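Local structure of uncharacterized protein (Anabaena variabilis, 3OT2) at residues A24-K35 with R70-D81. The protein is of unknown function but, as a DUF820 (Uma2) family member of the PD-(D/E)XK clan, is probably a restriction-endonuclease-like nuclease. Numbering follows the deposited sequence.
With BU1 (1,4-butanediol), chain E.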
ATOM      1  N   ALA A  24      -7.595  13.399  16.597  1.00 51.07           N
ATOM      2  CA  ALA A  24      -8.475  12.314  17.028  1.00 49.19           C
ATOM      3  C   ALA A  24      -7.734  10.976  17.207  1.00 50.54           C
ATOM      4  O   ALA A  24      -6.682  10.742  16.605  1.00 49.94           O
ATOM      5  CB  ALA A  24      -9.610  12.152  16.040  1.00 47.50           C
ATOM      6  N   SER A  25      -8.275  10.131  18.087  1.00 46.51           N
ATOM      7  CA  SER A  25      -7.737   8.810  18.366  1.00 45.97           C
ATOM      8  C   SER A  25      -8.553   7.738  17.656  1.00 44.89           C
ATOM      9  O   SER A  25      -9.791   7.785  17.627  1.00 42.49           O
ATOM     10  CB  SER A  25      -7.702   8.539  19.863  1.00 52.00           C
ATOM     11  OG  SER A  25      -6.790   9.425  20.489  1.00 62.64           O
ATOM     12  N   GLU A  26      -7.845   6.771  17.093  1.00 38.80           N
ATOM     13  CA  GLU A  26      -8.444   5.633  16.429  1.00 36.43           C
ATOM     14  C   GLU A  26      -8.224   4.398  17.267  1.00 41.00           C
ATOM     15  O   GLU A  26      -7.245   4.322  18.021  1.00 41.82           O
ATOM     16  CB  GLU A  26      -7.866   5.439  15.021  1.00 35.62           C
ATOM     17  CG  GLU A  26      -8.128   6.606  14.090  1.00 34.10           C
ATOM     18  CD  GLU A  26      -7.709   6.385  12.648  1.00 41.19           C
ATOM     19  OE1 GLU A  26      -6.514   6.113  12.414  1.00 35.59           O
ATOM     20  OE2 GLU A  26      -8.556   6.539  11.743  1.00 36.38           O
ATOM     21  N   TYR A  27      -9.157   3.452  17.176  1.00 37.38           N
ATOM     22  CA  TYR A  27      -9.079   2.157  17.853  1.00 38.35           C
ATOM     23  C   TYR A  27      -8.956   1.108  16.746  1.00 42.26           C
ATOM     24  O   TYR A  27      -9.925   0.839  16.024  1.00 39.03           O
ATOM     25  CB  TYR A  27     -10.284   1.933  18.780  1.00 39.42           C
ATOM     26  CG  TYR A  27     -10.260   0.604  19.502  1.00 42.02           C
ATOM     27  CD1 TYR A  27      -9.606   0.462  20.725  1.00 45.77           C
ATOM     28  CD2 TYR A  27     -10.927  -0.502  18.986  1.00 42.72           C
ATOM     29  CE1 TYR A  27      -9.598  -0.758  21.406  1.00 48.59           C
ATOM     30  CE2 TYR A  27     -10.926  -1.723  19.656  1.00 45.12           C
ATOM     31  CZ  TYR A  27     -10.271  -1.842  20.872  1.00 54.61           C
ATOM     32  OH  TYR A  27     -10.253  -3.056  21.512  1.00 58.14           O
ATOM     33  N   ILE A  28      -7.721   0.602  16.549  1.00 40.29           N
ATOM     34  CA  ILE A  28      -7.382  -0.321  15.464  1.00 38.63           C
ATOM     35  C   ILE A  28      -6.718  -1.546  16.033  1.00 43.21           C
ATOM     36  O   ILE A  28      -5.683  -1.426  16.690  1.00 43.29           O
ATOM     37  CB  ILE A  28      -6.463   0.361  14.416  1.00 39.63           C
ATOM     38  CG1 ILE A  28      -7.021   1.729  13.945  1.00 38.79           C
ATOM     39  CG2 ILE A  28      -6.218  -0.585  13.225  1.00 38.70           C
ATOM     40  CD1 ILE A  28      -5.986   2.678  13.442  1.00 41.24           C
ATOM     41  N   GLU A  29      -7.306  -2.722  15.770  1.00 41.00           N
ATOM     42  CA  GLU A  29      -6.779  -4.029  16.206  1.00 42.73           C
ATOM     43  C   GLU A  29      -6.492  -4.044  17.725  1.00 49.72           C
ATOM     44  O   GLU A  29      -5.472  -4.579  18.169  1.00 53.42           O
ATOM     45  CB  GLU A  29      -5.517  -4.397  15.395  1.00 44.09           C
ATOM     46  CG  GLU A  29      -5.781  -4.491  13.898  1.00 49.98           C
ATOM     47  CD  GLU A  29      -4.591  -4.777  13.006  1.00 66.19           C
ATOM     48  OE1 GLU A  29      -3.467  -4.351  13.359  1.00 64.59           O
ATOM     49  OE2 GLU A  29      -4.797  -5.347  11.910  1.00 56.42           O
ATOM     50  N   GLY A  30      -7.383  -3.428  18.494  1.00 45.55           N
ATOM     51  CA  GLY A  30      -7.282  -3.354  19.949  1.00 48.53           C
ATOM     52  C   GLY A  30      -6.338  -2.304  20.504  1.00 54.41           C
ATOM     53  O   GLY A  30      -6.199  -2.203  21.722  1.00 56.65           O
ATOM     54  N   LYS A  31      -5.690  -1.509  19.625  1.00 49.90           N
ATOM     55  CA  LYS A  31      -4.723  -0.477  20.009  1.00 50.08           C
ATOM     56  C   LYS A  31      -5.285   0.922  19.781  1.00 51.46           C
ATOM     57  O   LYS A  31      -6.036   1.145  18.828  1.00 48.61           O
ATOM     58  CB  LYS A  31      -3.415  -0.625  19.208  1.00 52.58           C
ATOM     59  CG  LYS A  31      -2.746  -1.997  19.296  1.00 73.46           C
ATOM     60  CD  LYS A  31      -1.686  -2.169  18.202  1.00 86.35           C
ATOM     61  CE  LYS A  31      -1.197  -3.591  18.057  1.00104.48           C
ATOM     62  NZ  LYS A  31      -2.161  -4.456  17.317  1.00113.47           N
ATOM     63  N   ILE A  32      -4.908   1.860  20.651  1.00 47.92           N
ATOM     64  CA  ILE A  32      -5.314   3.254  20.522  1.00 47.33           C
ATOM     65  C   ILE A  32      -4.168   3.994  19.824  1.00 51.79           C
ATOM     66  O   ILE A  32      -3.037   3.996  20.332  1.00 53.29           O
ATOM     67  CB  ILE A  32      -5.713   3.899  21.875  1.00 52.11           C
ATOM     68  CG1 ILE A  32      -6.871   3.124  22.541  1.00 53.10           C
ATOM     69  CG2 ILE A  32      -6.070   5.378  21.670  1.00 52.02           C
ATOM     70  CD1 ILE A  32      -7.193   3.523  24.011  1.00 61.38           C
ATOM     71  N   ILE A  33      -4.443   4.544  18.636  1.00 46.02           N
ATOM     72  CA  ILE A  33      -3.454   5.272  17.848  1.00 45.64           C
ATOM     73  C   ILE A  33      -4.014   6.645  17.524  1.00 48.77           C
ATOM     74  O   ILE A  33      -5.081   6.768  16.908  1.00 45.54           O
ATOM     75  CB  ILE A  33      -2.993   4.529  16.552  1.00 47.48           C
ATOM     76  CG1 ILE A  33      -2.523   3.082  16.844  1.00 48.87           C
ATOM     77  CG2 ILE A  33      -1.882   5.331  15.823  1.00 47.62           C
ATOM     78  CD1 ILE A  33      -2.651   2.130  15.680  1.00 56.90           C
ATOM     79  N   GLN A  34      -3.282   7.676  17.934  1.00 46.31           N
ATOM     80  CA  GLN A  34      -3.663   9.056  17.671  1.00 45.18           C
ATOM     81  C   GLN A  34      -3.285   9.419  16.245  1.00 46.13           C
ATOM     82  O   GLN A  34      -2.211   9.031  15.783  1.00 46.27           O
ATOM     83  CB  GLN A  34      -2.987   9.972  18.674  1.00 48.66           C
ATOM     84  CG  GLN A  34      -3.645  11.336  18.773  1.00 67.45           C
ATOM     85  CD  GLN A  34      -3.103  12.186  19.897  1.00 74.06           C
ATOM     86  OE1 GLN A  34      -2.103  11.861  20.550  1.00 67.48           O
ATOM     87  NE2 GLN A  34      -3.771  13.296  20.141  1.00 61.43           N
ATOM     88  N   LYS A  35      -4.172  10.152  15.543  1.00 40.73           N
ATOM     89  CA  LYS A  35      -3.950  10.590  14.160  1.00 38.24           C
ATOM     90  C   LYS A  35      -2.788  11.606  14.091  1.00 41.88           C
ATOM     91  O   LYS A  35      -2.460  12.189  15.122  1.00 43.32           O
ATOM     92  CB  LYS A  35      -5.239  11.220  13.580  1.00 39.02           C
ATOM     93  CG  LYS A  35      -6.258  10.210  13.081  1.00 38.27           C
ATOM     94  CD  LYS A  35      -7.435  10.900  12.381  1.00 37.85           C
ATOM     95  CE  LYS A  35      -7.042  11.510  11.046  1.00 36.05           C
ATOM     96  NZ  LYS A  35      -8.227  11.893  10.244  1.00 35.02           N
ATOM     97  N   ARG A  70     -15.992  10.246  12.705  1.00 32.44           N
ATOM     98  CA  ARG A  70     -15.711   8.944  13.298  1.00 32.95           C
ATOM     99  C   ARG A  70     -16.649   7.878  12.729  1.00 36.15           C
ATOM    100  O   ARG A  70     -17.860   8.079  12.679  1.00 35.31           O
ATOM    101  CB  ARG A  70     -15.803   9.003  14.830  1.00 34.62           C
ATOM    102  CG  ARG A  70     -15.611   7.648  15.523  1.00 34.00           C
ATOM    103  CD  ARG A  70     -15.409   7.767  17.037  1.00 27.54           C
ATOM    104  NE  ARG A  70     -14.347   8.712  17.380  1.00 34.81           N
ATOM    105  CZ  ARG A  70     -13.052   8.420  17.371  1.00 46.11           C
ATOM    106  NH1 ARG A  70     -12.640   7.191  17.076  1.00 29.87           N
ATOM    107  NH2 ARG A  70     -12.158   9.353  17.654  1.00 36.44           N
ATOM    108  N   CYS A  71     -16.073   6.765  12.273  1.00 32.28           N
ATOM    109  CA  CYS A  71     -16.789   5.607  11.757  1.00 32.56           C
ATOM    110  C   CYS A  71     -16.401   4.403  12.586  1.00 35.81           C
ATOM    111  O   CYS A  71     -15.223   4.040  12.623  1.00 35.10           O
ATOM    112  CB  CYS A  71     -16.498   5.404  10.273  1.00 32.18           C
ATOM    113  SG  CYS A  71     -17.111   6.752   9.225  1.00 36.13           S
ATOM    114  N   THR A  72     -17.379   3.820  13.302  1.00 33.59           N
ATOM    115  CA  THR A  72     -17.148   2.679  14.190  1.00 33.66           C
ATOM    116  C   THR A  72     -17.852   1.447  13.632  1.00 38.17           C
ATOM    117  O   THR A  72     -19.079   1.408  13.598  1.00 37.81           O
ATOM    118  CB  THR A  72     -17.598   3.018  15.621  1.00 38.40           C
ATOM    119  OG1 THR A  72     -16.923   4.201  16.035  1.00 39.61           O
ATOM    120  CG2 THR A  72     -17.314   1.883  16.629  1.00 37.79           C
ATOM    121  N   PHE A  73     -17.071   0.423  13.235  1.00 34.24           N
ATOM    122  CA  PHE A  73     -17.607  -0.811  12.662  1.00 34.55           C
ATOM    123  C   PHE A  73     -16.522  -1.886  12.668  1.00 38.28           C
ATOM    124  O   PHE A  73     -15.333  -1.566  12.706  1.00 36.57           O
ATOM    125  CB  PHE A  73     -18.126  -0.563  11.218  1.00 35.14           C
ATOM    126  CG  PHE A  73     -17.071   0.001  10.292  1.00 35.08           C
ATOM    127  CD1 PHE A  73     -16.872   1.376  10.193  1.00 37.52           C
ATOM    128  CD2 PHE A  73     -16.245  -0.840   9.560  1.00 36.10           C
ATOM    129  CE1 PHE A  73     -15.883   1.895   9.361  1.00 36.75           C
ATOM    130  CE2 PHE A  73     -15.264  -0.318   8.711  1.00 37.41           C
ATOM    131  CZ  PHE A  73     -15.085   1.041   8.628  1.00 35.43           C
ATOM    132  N   GLY A  74     -16.950  -3.143  12.614  1.00 36.99           N
ATOM    133  CA  GLY A  74     -16.077  -4.315  12.586  1.00 36.88           C
ATOM    134  C   GLY A  74     -15.017  -4.359  13.667  1.00 40.36           C
ATOM    135  O   GLY A  74     -13.879  -4.747  13.388  1.00 39.54           O
ATOM    136  N   ASP A  75     -15.390  -3.945  14.900  1.00 37.36           N
ATOM    137  CA  ASP A  75     -14.561  -3.897  16.119  1.00 39.41           C
ATOM    138  C   ASP A  75     -13.460  -2.798  16.056  1.00 42.46           C
ATOM    139  O   ASP A  75     -12.536  -2.790  16.884  1.00 42.95           O
ATOM    140  CB  ASP A  75     -13.948  -5.273  16.462  1.00 43.05           C
ATOM    141  CG  ASP A  75     -13.442  -5.406  17.890  1.00 55.73           C
ATOM    142  OD1 ASP A  75     -14.177  -5.003  18.824  1.00 56.86           O
ATOM    143  OD2 ASP A  75     -12.294  -5.889  18.073  1.00 63.77           O
ATOM    144  N   HIS A  76     -13.587  -1.846  15.111  1.00 36.96           N
ATOM    145  CA  HIS A  76     -12.652  -0.724  14.974  1.00 35.94           C
ATOM    146  C   HIS A  76     -13.400   0.584  15.065  1.00 39.07           C
ATOM    147  O   HIS A  76     -14.579   0.636  14.713  1.00 37.53           O
ATOM    148  CB  HIS A  76     -11.892  -0.769  13.618  1.00 35.16           C
ATOM    149  CG  HIS A  76     -10.913  -1.904  13.436  1.00 37.92           C
ATOM    150  ND1 HIS A  76      -9.982  -1.886  12.405  1.00 38.28           N
ATOM    151  CD2 HIS A  76     -10.772  -3.066  14.126  1.00 40.32           C
ATOM    152  CE1 HIS A  76      -9.316  -3.029  12.503  1.00 38.08           C
ATOM    153  NE2 HIS A  76      -9.763  -3.773  13.516  1.00 39.62           N
ATOM    154  N   SER A  77     -12.709   1.648  15.475  1.00 35.54           N
ATOM    155  CA  SER A  77     -13.279   2.997  15.512  1.00 34.64           C
ATOM    156  C   SER A  77     -12.266   3.946  14.883  1.00 37.21           C
ATOM    157  O   SER A  77     -11.233   4.239  15.486  1.00 37.87           O
ATOM    158  CB  SER A  77     -13.645   3.409  16.931  1.00 37.21           C
ATOM    159  OG  SER A  77     -14.264   4.677  16.856  1.00 41.52           O
ATOM    160  N   THR A  78     -12.531   4.365  13.640  1.00 31.70           N
ATOM    161  CA  THR A  78     -11.586   5.164  12.868  1.00 31.34           C
ATOM    162  C   THR A  78     -12.144   6.527  12.477  1.00 35.29           C
ATOM    163  O   THR A  78     -13.346   6.772  12.559  1.00 34.45           O
ATOM    164  CB  THR A  78     -11.134   4.397  11.608  1.00 36.02           C
ATOM    165  OG1 THR A  78     -12.270   4.028  10.820  1.00 35.44           O
ATOM    166  CG2 THR A  78     -10.291   3.159  11.947  1.00 35.24           C
ATOM    167  N   VAL A  79     -11.237   7.419  12.073  1.00 31.00           N
ATOM    168  CA  VAL A  79     -11.562   8.777  11.662  1.00 31.86           C
ATOM    169  C   VAL A  79     -10.885   9.031  10.308  1.00 32.98           C
ATOM    170  O   VAL A  79      -9.830   9.671  10.264  1.00 31.52           O
ATOM    171  CB  VAL A  79     -11.180   9.844  12.730  1.00 37.23           C
ATOM    172  CG1 VAL A  79     -11.727  11.221  12.345  1.00 36.86           C
ATOM    173  CG2 VAL A  79     -11.671   9.456  14.120  1.00 38.85           C
ATOM    174  N   PRO A  80     -11.484   8.566   9.184  1.00 30.17           N
ATOM    175  CA  PRO A  80     -10.876   8.834   7.876  1.00 29.27           C
ATOM    176  C   PRO A  80     -10.748  10.339   7.657  1.00 33.50           C
ATOM    177  O   PRO A  80     -11.589  11.088   8.162  1.00 33.08           O
ATOM    178  CB  PRO A  80     -11.878   8.212   6.887  1.00 28.60           C
ATOM    179  CG  PRO A  80     -12.570   7.172   7.662  1.00 33.68           C
ATOM    180  CD  PRO A  80     -12.725   7.779   9.034  1.00 30.50           C
ATOM    181  N   ASP A  81      -9.715  10.784   6.917  1.00 29.24           N
ATOM    182  CA  ASP A  81      -9.572  12.208   6.623  1.00 28.45           C
ATOM    183  C   ASP A  81     -10.886  12.740   5.990  1.00 32.20           C
ATOM    184  O   ASP A  81     -11.379  13.811   6.377  1.00 32.32           O
ATOM    185  CB  ASP A  81      -8.363  12.455   5.700  1.00 28.45           C
ATOM    186  CG  ASP A  81      -7.007  12.308   6.372  1.00 33.54           C
ATOM    187  OD1 ASP A  81      -6.941  12.412   7.632  1.00 32.92           O
ATOM    188  OD2 ASP A  81      -6.007  12.132   5.646  1.00 34.40           O
TER
HETATM  189  C1  BU1 E 189     -15.419   8.642  21.070  1.00 43.23           C
HETATM  190  C2  BU1 E 189     -14.091   7.959  21.401  1.00 44.06           C
HETATM  191  C3  BU1 E 189     -13.054   9.079  21.493  1.00 44.24           C
HETATM  192  C4  BU1 E 189     -11.693   8.518  21.848  1.00 45.26           C
HETATM  193  O5  BU1 E 189     -16.459   7.679  21.192  1.00 44.89           O
HETATM  194  O6  BU1 E 189     -10.777   9.633  21.808  1.00 46.77           O
HETATM  195  O   HOH W   1     -10.841  -5.639  20.450  1.00 69.87           O
HETATM  196  O   HOH W   2      -9.841  -3.672  17.273  1.00 47.41           O
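The R70 guanidinium lies between BU1 C3 on one face and V79 CG2 on the other, both offset toward the rim, while its edge grips S25 O in plane with two nitrogens, NH2 at 2.8 Å and NH1 at 3.0 Å. R70 NH1 also donates to S77 OG, 3.0 Å away, and NE pairs with E20; a planar guanidinium with donors along its edge suits such a site. The H76 ring has one face beneath I28 CA and E29 N, its CE1 meeting I28 CG2 at 4.0 Å, and it also stacks with H128. At the Y27 ring, D75 O sits at the edge by CE2, and water 1 links the phenol, whose OH is also hydrogen-bonded to I10 O, to D75 OD2.

Between these groups, the antiparallel hydrogen-bonded pair Y27 and S77 joins two beta hairpins, each turning through a type I' turn whose positive phi angles favour glycine at G30 and G74. Beyond it E26, with CG anti to its carbonyl carbon (chi1 -62°), extends so that OE2 takes V79 N on its anti lone pair in a nearly straight bond (2.8 Å, 171°). K35, long enough to cross V79, donates from NZ to V79 O (2.7 Å) and forms salt bridges with D81 OD1 and E68. D81 OD2 accepts from H42.

A leucine in place of R70 would probably leave S25 O without either donor and E20 without its counter-charge. Side chains thus bind backbone groups where strand pairing stops, and K35, shared by D81 and E68, probably helps to position D81, whose N is hydrogen-bonded to E111 OE1; P80, D81 and E111 are consistent with the acidic motif of the PD-(D/E)XK clan.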